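Local structure of acyl-coenzyme A oxidase 1 (Yarrowia lipolytica, 5Y9D) at residues A[129-134]-A[161-166]; A[214-219]-A[236-241]; A[593-598]-A[634-639]. The protein uses FAD and molecular oxygen to oxidise acyl-CoA to trans-2-enoyl-CoA, releasing hydrogen peroxide, in peroxisomal fatty acid beta-oxidation. All coordinates share one frame; numbering follows the deposited sequence.

The three contacts follow one another along the chain, each closing before the next opens. Interactions 1 and 2 are neighbours, with centres about 10 Å apart. Interaction 1 sets helix 122-142 against the 161-166 segment, which leads into strand 166-167. That segment then lies beside 214-219, one arm of the hairpin in interaction 2, and Tyr163 O and Thr215 N, 2.8 Å apart, probably hydrogen-bond between them. Together they join helix 122-142 to the beta sheet of the middle domain beside the flavin. Interaction 3 stands apart, across the chain's centre in the C-terminal helical region, with its centre about 43 Å from interaction 1 and about 52 Å from interaction 2.

Interaction 1: residues A[129-134]-A[161-166]; sequences SIHNNL and QFYGCF. With FAD (flavin-adenine dinucleotide), chain C.
His131 and Gly164 make the polar link between helix 122-142 and the 161-166 segment. Gly164 N donates to His131 ND1 at 3.1 Å, with an N-H...N angle of 141°. This angle makes the bond somewhat bent, and the donor also sits 25° out of the imidazole plane. The histidine CG lies anti to the backbone N (chi1 160°), which carries the ring towards the loop; chi2 then turns ND1 to Gly164 N. A side chain at Gly164 would point at this ring, and the space there is tight.

The same histidine lays its CB over one face of the Tyr163 ring, 4.1 Å from the ring centroid, in a CH-pi contact. The two rings are nearly parallel but slid apart and barely overlap. Ile130 comes to the edge of the tyrosine, with its CD1 3.7 Å from Tyr163 CE2. Its CD1 also meets Cys165 CB at 4.0 Å.

At the other end, Leu134 CB packs on Phe166 CD1 at 3.6 Å, and the two side chains cross at about a right angle. Phe166 then reaches the cofactor through its backbone: FAD N3 donates to Phe166 O at 3.2 Å.

Outer residues hold these groups. Tyr163 OH bonds to Arg127 O, one turn before His131 on helix 122-142. Leu134 also touches Glu464, the proton acceptor by similarity. Leu308 of helix 306-334 packs on both Leu134 and Phe166, while Cys165 pairs through its backbone with Val218 of strand 216-225. The segment thus packs along helix 122-142 and enters the sheet, with helix 306-334 covering its Phe166 end.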
loop_
_atom_site.group_PDB
_atom_site.type_symbol
_atom_site.label_atom_id
_atom_site.label_comp_id
_atom_site.label_asym_id
_atom_site.label_seq_id
_atom_site.Cartn_x
_atom_site.Cartn_y
_atom_site.Cartn_z
ATOM N N SER A 129 17.292 -0.202 17.322
ATOM C CA SER A 129 17.918 0.802 16.516
ATOM C C SER A 129 17.846 2.198 17.168
ATOM O O SER A 129 18.827 2.917 17.159
ATOM C CB SER A 129 17.260 0.757 15.143
ATOM O OG SER A 129 17.774 1.730 14.299
ATOM N N ILE A 130 16.723 2.557 17.787
ATOM C CA ILE A 130 16.607 3.869 18.420
ATOM C C ILE A 130 17.695 4.180 19.469
ATOM O O ILE A 130 17.978 5.341 19.767
ATOM C CB ILE A 130 15.197 4.113 19.033
ATOM C CG1 ILE A 130 14.864 3.039 20.084
ATOM C CG2 ILE A 130 14.107 4.188 17.938
ATOM C CD1 ILE A 130 15.277 3.434 21.483
ATOM N N HIS A 131 18.293 3.158 20.040
ATOM C CA HIS A 131 19.340 3.383 21.024
ATOM C C HIS A 131 20.679 3.345 20.373
ATOM O O HIS A 131 21.479 4.282 20.446
ATOM C CB HIS A 131 19.316 2.301 22.091
ATOM C CG HIS A 131 20.591 2.197 22.833
ATOM N ND1 HIS A 131 20.896 3.020 23.889
ATOM C CD2 HIS A 131 21.654 1.381 22.668
ATOM C CE1 HIS A 131 22.089 2.713 24.353
ATOM N NE2 HIS A 131 22.571 1.719 23.631
ATOM N N ASN A 132 20.917 2.227 19.713
ATOM C CA ASN A 132 22.225 1.882 19.208
ATOM C C ASN A 132 22.537 2.627 17.911
ATOM O O ASN A 132 23.673 2.945 17.684
ATOM C CB ASN A 132 22.294 0.374 19.089
ATOM C CG ASN A 132 23.088 -0.082 17.926
ATOM O OD1 ASN A 132 22.542 -0.422 16.890
ATOM N ND2 ASN A 132 24.384 -0.104 18.087
ATOM N N ASN A 133 21.530 2.962 17.108
ATOM C CA ASN A 133 21.702 3.833 15.902
ATOM C C ASN A 133 21.447 5.312 16.241
ATOM O O ASN A 133 22.355 6.117 16.197
ATOM C CB ASN A 133 20.804 3.345 14.711
ATOM C CG ASN A 133 20.739 4.332 13.521
ATOM O OD1 ASN A 133 21.766 4.748 12.982
ATOM N ND2 ASN A 133 19.513 4.657 13.069
ATOM N N LEU A 134 20.223 5.665 16.617
ATOM C CA LEU A 134 19.861 7.070 16.792
ATOM C C LEU A 134 20.450 7.723 18.025
ATOM O O LEU A 134 21.035 8.780 17.930
ATOM C CB LEU A 134 18.354 7.217 16.807
ATOM C CG LEU A 134 17.716 6.858 15.461
ATOM C CD1 LEU A 134 16.203 6.979 15.526
ATOM C CD2 LEU A 134 18.268 7.757 14.376
ATOM N N GLN A 161 22.060 -0.718 32.608
ATOM C CA GLN A 161 21.435 0.252 33.471
ATOM C C GLN A 161 21.106 1.487 32.671
ATOM O O GLN A 161 20.920 2.544 33.216
ATOM C CB GLN A 161 22.358 0.596 34.623
ATOM C CG GLN A 161 22.782 -0.602 35.435
ATOM C CD GLN A 161 22.964 -0.291 36.895
ATOM O OE1 GLN A 161 22.462 0.693 37.397
ATOM N NE2 GLN A 161 23.686 -1.141 37.581
ATOM N N PHE A 162 21.089 1.350 31.361
ATOM C CA PHE A 162 20.940 2.478 30.486
ATOM C C PHE A 162 20.257 2.075 29.190
ATOM O O PHE A 162 20.735 1.200 28.509
ATOM C CB PHE A 162 22.335 2.997 30.191
ATOM C CG PHE A 162 22.367 4.376 29.656
ATOM C CD1 PHE A 162 21.932 4.636 28.379
ATOM C CD2 PHE A 162 22.841 5.411 30.418
ATOM C CE1 PHE A 162 21.961 5.906 27.879
ATOM C CE2 PHE A 162 22.880 6.685 29.917
ATOM C CZ PHE A 162 22.439 6.932 28.649
ATOM N N TYR A 163 19.160 2.724 28.841
ATOM C CA TYR A 163 18.593 2.578 27.519
ATOM C C TYR A 163 18.242 3.923 26.917
ATOM O O TYR A 163 17.555 4.694 27.520
ATOM C CB TYR A 163 17.392 1.637 27.511
ATOM C CG TYR A 163 17.236 0.951 26.191
ATOM C CD1 TYR A 163 17.899 -0.214 25.927
ATOM C CD2 TYR A 163 16.454 1.491 25.199
ATOM C CE1 TYR A 163 17.785 -0.834 24.716
ATOM C CE2 TYR A 163 16.333 0.878 23.982
ATOM C CZ TYR A 163 16.999 -0.277 23.751
ATOM O OH TYR A 163 16.896 -0.896 22.548
ATOM N N GLY A 164 18.684 4.183 25.706
ATOM C CA GLY A 164 18.590 5.496 25.148
ATOM C C GLY A 164 17.451 5.582 24.170
ATOM O O GLY A 164 16.949 4.560 23.707
ATOM N N CYS A 165 17.030 6.801 23.865
ATOM C CA CYS A 165 16.076 7.043 22.774
ATOM C C CYS A 165 16.327 8.430 22.169
ATOM O O CYS A 165 17.215 9.160 22.614
ATOM C CB CYS A 165 14.643 6.923 23.274
ATOM S SG CYS A 165 14.148 8.301 24.349
ATOM N N PHE A 166 15.533 8.806 21.181
ATOM C CA PHE A 166 15.856 9.934 20.300
ATOM C C PHE A 166 14.636 10.815 20.185
ATOM O O PHE A 166 13.713 10.498 19.486
ATOM C CB PHE A 166 16.282 9.353 18.941
ATOM C CG PHE A 166 16.679 10.372 17.898
ATOM C CD1 PHE A 166 18.001 10.705 17.712
ATOM C CD2 PHE A 166 15.741 10.902 17.032
ATOM C CE1 PHE A 166 18.381 11.588 16.727
ATOM C CE2 PHE A 166 16.116 11.780 16.019
ATOM C CZ PHE A 166 17.433 12.124 15.881
HETATM P PA FAD C . 4.818 16.876 8.398
HETATM O O1A FAD C . 3.805 17.482 9.267
HETATM O O2A FAD C . 6.135 17.491 8.211
HETATM O O5B FAD C . 4.173 16.688 6.983
HETATM C C5B FAD C . 2.816 16.361 6.753
HETATM C C4B FAD C . 2.552 16.262 5.260
HETATM O O4B FAD C . 2.723 17.532 4.656
HETATM C C3B FAD C . 3.532 15.342 4.579
HETATM O O3B FAD C . 2.852 14.552 3.625
HETATM C C2B FAD C . 4.479 16.238 3.838
HETATM O O2B FAD C . 4.867 15.627 2.626
HETATM C C1B FAD C . 3.663 17.481 3.602
HETATM N N9A FAD C . 4.552 18.646 3.654
HETATM C C8A FAD C . 5.222 19.073 4.717
HETATM N N7A FAD C . 5.946 20.152 4.421
HETATM C C5A FAD C . 5.744 20.435 3.136
HETATM C C6A FAD C . 6.211 21.451 2.171
HETATM N N6A FAD C . 7.061 22.417 2.530
HETATM N N1A FAD C . 5.752 21.382 0.925
HETATM C C2A FAD C . 4.910 20.435 0.551
HETATM N N3A FAD C . 4.449 19.485 1.355
HETATM C C4A FAD C . 4.825 19.432 2.638
HETATM N N1 FAD C . 10.628 10.758 15.448
HETATM C C2 FAD C . 11.643 10.762 16.309
HETATM O O2 FAD C . 12.217 11.819 16.531
HETATM N N3 FAD C . 12.052 9.672 16.938
HETATM C C4 FAD C . 11.489 8.495 16.752
HETATM O O4 FAD C . 11.876 7.500 17.343
HETATM C C4X FAD C . 10.372 8.402 15.820
HETATM N N5 FAD C . 9.764 7.250 15.589
HETATM C C5X FAD C . 8.744 7.196 14.748
HETATM C C6 FAD C . 8.126 5.994 14.555
HETATM C C7 FAD C . 7.074 5.900 13.701
HETATM C C7M FAD C . 6.436 4.560 13.493
HETATM C C8 FAD C . 6.611 7.108 12.984
HETATM C C8M FAD C . 5.462 7.061 12.031
HETATM C C9 FAD C . 7.227 8.312 13.179
HETATM C C9A FAD C . 8.276 8.401 14.045
HETATM N N10 FAD C . 8.910 9.621 14.264
HETATM C C10 FAD C . 9.965 9.640 15.161
HETATM C "C1'" FAD C . 8.480 10.843 13.597
HETATM C "C2'" FAD C . 8.731 10.817 12.098
HETATM O "O2'" FAD C . 10.082 11.114 11.817
HETATM C "C3'" FAD C . 7.827 11.831 11.439
HETATM O "O3'" FAD C . 6.616 11.172 11.132
HETATM C "C4'" FAD C . 8.370 12.361 10.137
HETATM O "O4'" FAD C . 9.484 13.209 10.378
HETATM C "C5'" FAD C . 7.290 13.124 9.389
HETATM O "O5'" FAD C . 6.956 14.285 10.110
HETATM P P FAD C . 5.498 14.855 10.229
HETATM O O1P FAD C . 4.548 13.794 10.487
HETATM O O2P FAD C . 5.636 15.975 11.161
HETATM O O3P FAD C . 5.105 15.379 8.799
#

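Interaction 2: residues A[214-219]-A[236-241]; sequences STHCVC and VVPLRN
A beta hairpin of the acyl-CoA dehydrogenase-like middle domain brings 214-219 and 236-241 together near its open end. Strands 216-225 and 228-238 run antiparallel here. Cys217 and Val237 form a hydrogen-bonded pair: Cys217 N reaches Val237 O at 2.9 Å, and Val237 N reaches Cys217 O at the same length. His216 with Pro238 and Val218 with Val236 are non-hydrogen-bonded pairs.

Beyond the strands, Thr215 O takes two backbone donors from one face of its carbonyl plane. Leu239 N is the nearer at 2.7 Å, and Arg240 N is at 3.2 Å.

Arg240 adds a side-chain bond. Its chain is extended from CG to NE, with CG anti to the carbonyl carbon (chi1 -63°). It passes alongside Ser214 O, and NH1 donates to that oxygen at 2.7 Å, in the carbonyl plane and at the guanidinium edge. NH1 also bonds to Ala210 O, and NH2 to Pro682 O of the second subunit. A leucine here would probably leave these carbonyls without their donor and cost the hairpin a link to the neighbouring subunit.

Apolar groups fill one face. Cys217 CB meets Leu239 CD1 at 3.9 Å, and Val237 CG2 meets Cys219 CB at 3.9 Å. Phe272 of strand 268-272 touches all four side chains. On the other face, His216 CD2, at the ring edge, lies 4.2 Å from Val236 CG1. Within the 214-219 segment, Thr215 OG1 and His216 ND1 are hydrogen-bonded, OG1 lying in the ring plane. The arrangement is that of an antiparallel hairpin in the beta domain of the acyl-CoA dehydrogenase and oxidase superfamily.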
loop_
_atom_site.group_PDB
_atom_site.type_symbol
_atom_site.label_atom_id
_atom_site.label_comp_id
_atom_site.label_asym_id
_atom_site.label_seq_id
_atom_site.Cartn_x
_atom_site.Cartn_y
_atom_site.Cartn_z
ATOM N N SER A 214 13.098 3.268 27.682
ATOM C CA SER A 214 14.244 4.141 27.754
ATOM C C SER A 214 14.386 4.832 29.070
ATOM O O SER A 214 13.371 5.287 29.659
ATOM C CB SER A 214 14.171 5.177 26.670
ATOM O OG SER A 214 14.383 4.537 25.438
ATOM N N THR A 215 15.649 4.908 29.520
ATOM C CA THR A 215 16.009 5.660 30.731
ATOM C C THR A 215 16.496 7.073 30.434
ATOM O O THR A 215 16.332 7.966 31.232
ATOM C CB THR A 215 17.144 4.982 31.443
ATOM O OG1 THR A 215 18.243 4.909 30.532
ATOM C CG2 THR A 215 16.696 3.598 31.879
ATOM N N HIS A 216 17.135 7.236 29.286
ATOM C CA HIS A 216 17.711 8.499 28.896
ATOM C C HIS A 216 17.178 8.798 27.546
ATOM O O HIS A 216 16.767 7.873 26.835
ATOM C CB HIS A 216 19.218 8.387 28.850
ATOM C CG HIS A 216 19.840 8.403 30.200
ATOM N ND1 HIS A 216 19.774 7.329 31.064
ATOM C CD2 HIS A 216 20.514 9.374 30.854
ATOM C CE1 HIS A 216 20.392 7.639 32.193
ATOM N NE2 HIS A 216 20.840 8.875 32.093
ATOM N N CYS A 217 17.157 10.080 27.201
ATOM C CA CYS A 217 16.844 10.497 25.830
ATOM C C CYS A 217 17.869 11.518 25.334
ATOM O O CYS A 217 18.575 12.149 26.137
ATOM C CB CYS A 217 15.431 11.082 25.765
ATOM S SG CYS A 217 15.265 12.879 25.867
ATOM N N VAL A 218 17.971 11.638 24.017
ATOM C CA VAL A 218 18.578 12.804 23.407
ATOM C C VAL A 218 17.440 13.623 22.915
ATOM O O VAL A 218 16.616 13.141 22.172
ATOM C CB VAL A 218 19.451 12.460 22.205
ATOM C CG1 VAL A 218 19.891 13.726 21.490
ATOM C CG2 VAL A 218 20.663 11.703 22.655
ATOM N N CYS A 219 17.377 14.868 23.319
ATOM C CA CYS A 219 16.177 15.655 23.073
ATOM C C CYS A 219 16.542 16.919 22.303
ATOM O O CYS A 219 17.505 17.582 22.644
ATOM C CB CYS A 219 15.539 15.973 24.413
ATOM S SG CYS A 219 14.489 17.429 24.436
ATOM N N VAL A 236 21.189 15.649 26.303
ATOM C CA VAL A 236 20.837 14.428 26.977
ATOM C C VAL A 236 19.993 14.739 28.206
ATOM O O VAL A 236 20.433 15.480 29.099
ATOM C CB VAL A 236 22.054 13.637 27.461
ATOM C CG1 VAL A 236 21.592 12.362 28.181
ATOM C CG2 VAL A 236 22.970 13.297 26.290
ATOM N N VAL A 237 18.804 14.131 28.271
ATOM C CA VAL A 237 17.902 14.322 29.391
ATOM C C VAL A 237 17.554 12.942 29.953
ATOM O O VAL A 237 17.034 12.100 29.228
ATOM C CB VAL A 237 16.612 15.075 28.953
ATOM C CG1 VAL A 237 15.765 15.480 30.160
ATOM C CG2 VAL A 237 16.941 16.294 28.088
ATOM N N PRO A 238 17.848 12.708 31.256
ATOM C CA PRO A 238 17.359 11.498 31.941
ATOM C C PRO A 238 15.859 11.511 31.976
ATOM O O PRO A 238 15.259 12.565 32.247
ATOM C CB PRO A 238 17.878 11.653 33.376
ATOM C CG PRO A 238 18.983 12.653 33.288
ATOM C CD PRO A 238 18.578 13.583 32.189
ATOM N N LEU A 239 15.259 10.365 31.696
ATOM C CA LEU A 239 13.807 10.268 31.709
ATOM C C LEU A 239 13.303 9.557 32.933
ATOM O O LEU A 239 12.288 9.923 33.448
ATOM C CB LEU A 239 13.304 9.516 30.496
ATOM C CG LEU A 239 13.569 10.110 29.133
ATOM C CD1 LEU A 239 13.049 9.086 28.109
ATOM C CD2 LEU A 239 12.953 11.512 28.954
ATOM N N ARG A 240 13.965 8.487 33.322
ATOM C CA ARG A 240 13.494 7.642 34.418
ATOM C C ARG A 240 14.560 7.434 35.508
ATOM O O ARG A 240 15.779 7.496 35.231
ATOM C CB ARG A 240 13.131 6.261 33.896
ATOM C CG ARG A 240 12.005 6.209 32.895
ATOM C CD ARG A 240 11.714 4.767 32.465
ATOM N NE ARG A 240 10.338 4.635 32.027
ATOM C CZ ARG A 240 9.898 4.971 30.825
ATOM N NH1 ARG A 240 10.730 5.438 29.896
ATOM N NH2 ARG A 240 8.601 4.822 30.528
ATOM N N ASN A 241 14.092 7.168 36.728
ATOM C CA ASN A 241 14.953 6.678 37.797
ATOM C C ASN A 241 15.255 5.221 37.447
ATOM O O ASN A 241 14.345 4.418 37.285
ATOM C CB ASN A 241 14.298 6.804 39.186
ATOM C CG ASN A 241 13.824 8.223 39.495
ATOM O OD1 ASN A 241 12.615 8.473 39.579
ATOM N ND2 ASN A 241 14.763 9.164 39.614
#

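Interaction 3: residues A[593-598]-A[634-639]; sequences LKLANL and VAVRDQ
Lys594, on helix 589-606, runs its chain past two residues of helix 619-637. Its CB starts against Val636, 4.0 Å from CG2. CG is anti to the carbonyl carbon (chi1 -57°), and the chain then bends at chi2 (-133°). This bend brings CD onto the methyl of Ala635, with Lys594 CD and Ala635 CB 3.5 Å apart. CE and NZ carry on past the same methyl, CE at 4.1 Å from Ala635 CB. A second bend, at chi4, sets the direction of the ammonium group. Nothing polar on the 634-639 segment bonds to it. The lysine thus uses its aliphatic length, and its residue lies at the exposed border of the contact.

Val636 is the centre of the packing. Its CG2 is met by three side chains of the facing helix: Lys594, Leu595 and Leu598. Beside the lysine CB, Leu595 CD2 approaches Val636 CG2 at 3.9 Å and is also 4.1 Å from Val636 CG1. The two side chains cross at about a right angle, and the leucine methyl touches both valine branches. Leu598 completes the group from one turn further along, its CD2 lying 4.3 Å from Val636 CG2, a looser touch.

Leu362 of helix 355-391 also packs on Val636, so a third helix shares this valine. Leu598 also touches Leu632 and Cys633, earlier on helix 619-637. Next along the chain, Arg637 turns elsewhere and forms salt bridges with Asp353 and Glu36.

No polar bond joins the two segments. The contact is small, burying 199 Å² in all, and rests on methyl and methylene groups, with the lysine amine at its border, so it depends on fit and not on directed bonds.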
loop_
_atom_site.group_PDB
_atom_site.type_symbol
_atom_site.label_atom_id
_atom_site.label_comp_id
_atom_site.label_asym_id
_atom_site.label_seq_id
_atom_site.Cartn_x
_atom_site.Cartn_y
_atom_site.Cartn_z
ATOM N N LEU A 593 23.186 -8.544 -17.447
ATOM C CA LEU A 593 22.937 -7.545 -18.479
ATOM C C LEU A 593 21.470 -7.493 -18.843
ATOM O O LEU A 593 20.893 -6.411 -18.967
ATOM C CB LEU A 593 23.791 -7.766 -19.727
ATOM C CG LEU A 593 25.139 -7.028 -19.684
ATOM C CD1 LEU A 593 26.010 -7.399 -20.880
ATOM C CD2 LEU A 593 24.945 -5.514 -19.603
ATOM N N LYS A 594 20.847 -8.644 -18.966
ATOM C CA LYS A 594 19.418 -8.664 -19.303
ATOM C C LYS A 594 18.574 -7.919 -18.271
ATOM O O LYS A 594 17.728 -7.093 -18.633
ATOM C CB LYS A 594 18.906 -10.097 -19.474
ATOM C CG LYS A 594 19.681 -10.856 -20.534
ATOM C CD LYS A 594 18.782 -11.609 -21.506
ATOM C CE LYS A 594 19.577 -12.117 -22.701
ATOM N NZ LYS A 594 18.895 -11.757 -23.972
ATOM N N LEU A 595 18.821 -8.191 -16.991
ATOM C CA LEU A 595 18.130 -7.477 -15.915
ATOM C C LEU A 595 18.324 -5.953 -16.019
ATOM O O LEU A 595 17.350 -5.222 -15.911
ATOM C CB LEU A 595 18.620 -7.950 -14.537
ATOM C CG LEU A 595 18.186 -9.324 -14.072
ATOM C CD1 LEU A 595 18.971 -9.726 -12.846
ATOM C CD2 LEU A 595 16.685 -9.334 -13.792
ATOM N N ALA A 596 19.574 -5.496 -16.206
ATOM C CA ALA A 596 19.869 -4.056 -16.366
ATOM C C ALA A 596 19.049 -3.399 -17.456
ATOM O O ALA A 596 18.394 -2.394 -17.204
ATOM C CB ALA A 596 21.332 -3.823 -16.673
ATOM N N ASN A 597 19.068 -3.968 -18.662
ATOM C CA ASN A 597 18.386 -3.334 -19.784
ATOM C C ASN A 597 16.893 -3.368 -19.596
ATOM O O ASN A 597 16.189 -2.457 -20.036
ATOM C CB ASN A 597 18.687 -4.029 -21.095
ATOM C CG ASN A 597 20.159 -4.062 -21.414
ATOM O OD1 ASN A 597 20.917 -3.166 -21.035
ATOM N ND2 ASN A 597 20.576 -5.115 -22.108
ATOM N N LEU A 598 16.417 -4.445 -18.984
ATOM C CA LEU A 598 15.033 -4.548 -18.624
ATOM C C LEU A 598 14.645 -3.402 -17.682
ATOM O O LEU A 598 13.669 -2.696 -17.909
ATOM C CB LEU A 598 14.776 -5.898 -17.968
ATOM C CG LEU A 598 13.377 -6.093 -17.385
ATOM C CD1 LEU A 598 12.308 -5.821 -18.417
ATOM C CD2 LEU A 598 13.269 -7.514 -16.867
ATOM N N VAL A 634 10.935 -12.471 -21.118
ATOM C CA VAL A 634 10.965 -13.870 -21.506
ATOM C C VAL A 634 12.338 -14.449 -21.227
ATOM O O VAL A 634 12.468 -15.555 -20.710
ATOM C CB VAL A 634 10.614 -14.052 -23.004
ATOM C CG1 VAL A 634 10.854 -15.487 -23.451
ATOM C CG2 VAL A 634 9.161 -13.678 -23.259
ATOM N N ALA A 635 13.371 -13.709 -21.550
ATOM C CA ALA A 635 14.724 -14.200 -21.264
ATOM C C ALA A 635 15.025 -14.263 -19.758
ATOM O O ALA A 635 15.675 -15.184 -19.286
ATOM C CB ALA A 635 15.753 -13.342 -21.973
ATOM N N VAL A 636 14.574 -13.275 -18.999
ATOM C CA VAL A 636 14.796 -13.295 -17.544
ATOM C C VAL A 636 13.925 -14.340 -16.846
ATOM O O VAL A 636 14.346 -14.934 -15.859
ATOM C CB VAL A 636 14.538 -11.916 -16.951
ATOM C CG1 VAL A 636 14.159 -12.004 -15.502
ATOM C CG2 VAL A 636 15.775 -11.042 -17.164
ATOM N N ARG A 637 12.721 -14.548 -17.371
ATOM C CA ARG A 637 11.836 -15.565 -16.853
ATOM C C ARG A 637 12.461 -16.953 -16.867
ATOM O O ARG A 637 12.235 -17.729 -15.935
ATOM C CB ARG A 637 10.466 -15.562 -17.562
ATOM C CG ARG A 637 9.491 -16.671 -17.128
ATOM C CD ARG A 637 9.640 -17.846 -18.084
ATOM N NE ARG A 637 8.894 -19.066 -17.793
ATOM C CZ ARG A 637 9.211 -19.973 -16.866
ATOM N NH1 ARG A 637 8.467 -21.078 -16.770
ATOM N NH2 ARG A 637 10.242 -19.786 -16.025
ATOM N N ASP A 638 13.261 -17.267 -17.877
ATOM C CA ASP A 638 13.845 -18.606 -17.946
ATOM C C ASP A 638 14.709 -18.903 -16.711
ATOM O O ASP A 638 14.824 -20.064 -16.326
ATOM C CB ASP A 638 14.651 -18.828 -19.251
ATOM C CG ASP A 638 15.105 -20.309 -19.437
ATOM O OD1 ASP A 638 14.254 -21.223 -19.454
ATOM O OD2 ASP A 638 16.320 -20.564 -19.580
ATOM N N GLN A 639 15.307 -17.866 -16.123
ATOM C CA GLN A 639 16.252 -18.001 -15.010
ATOM C C GLN A 639 15.747 -17.467 -13.643
ATOM O O GLN A 639 16.557 -17.268 -12.741
ATOM C CB GLN A 639 17.561 -17.260 -15.341
ATOM C CG GLN A 639 18.344 -17.718 -16.575
ATOM C CD GLN A 639 18.992 -19.085 -16.398
ATOM O OE1 GLN A 639 19.987 -19.248 -15.664
ATOM N NE2 GLN A 639 18.433 -20.086 -17.088
#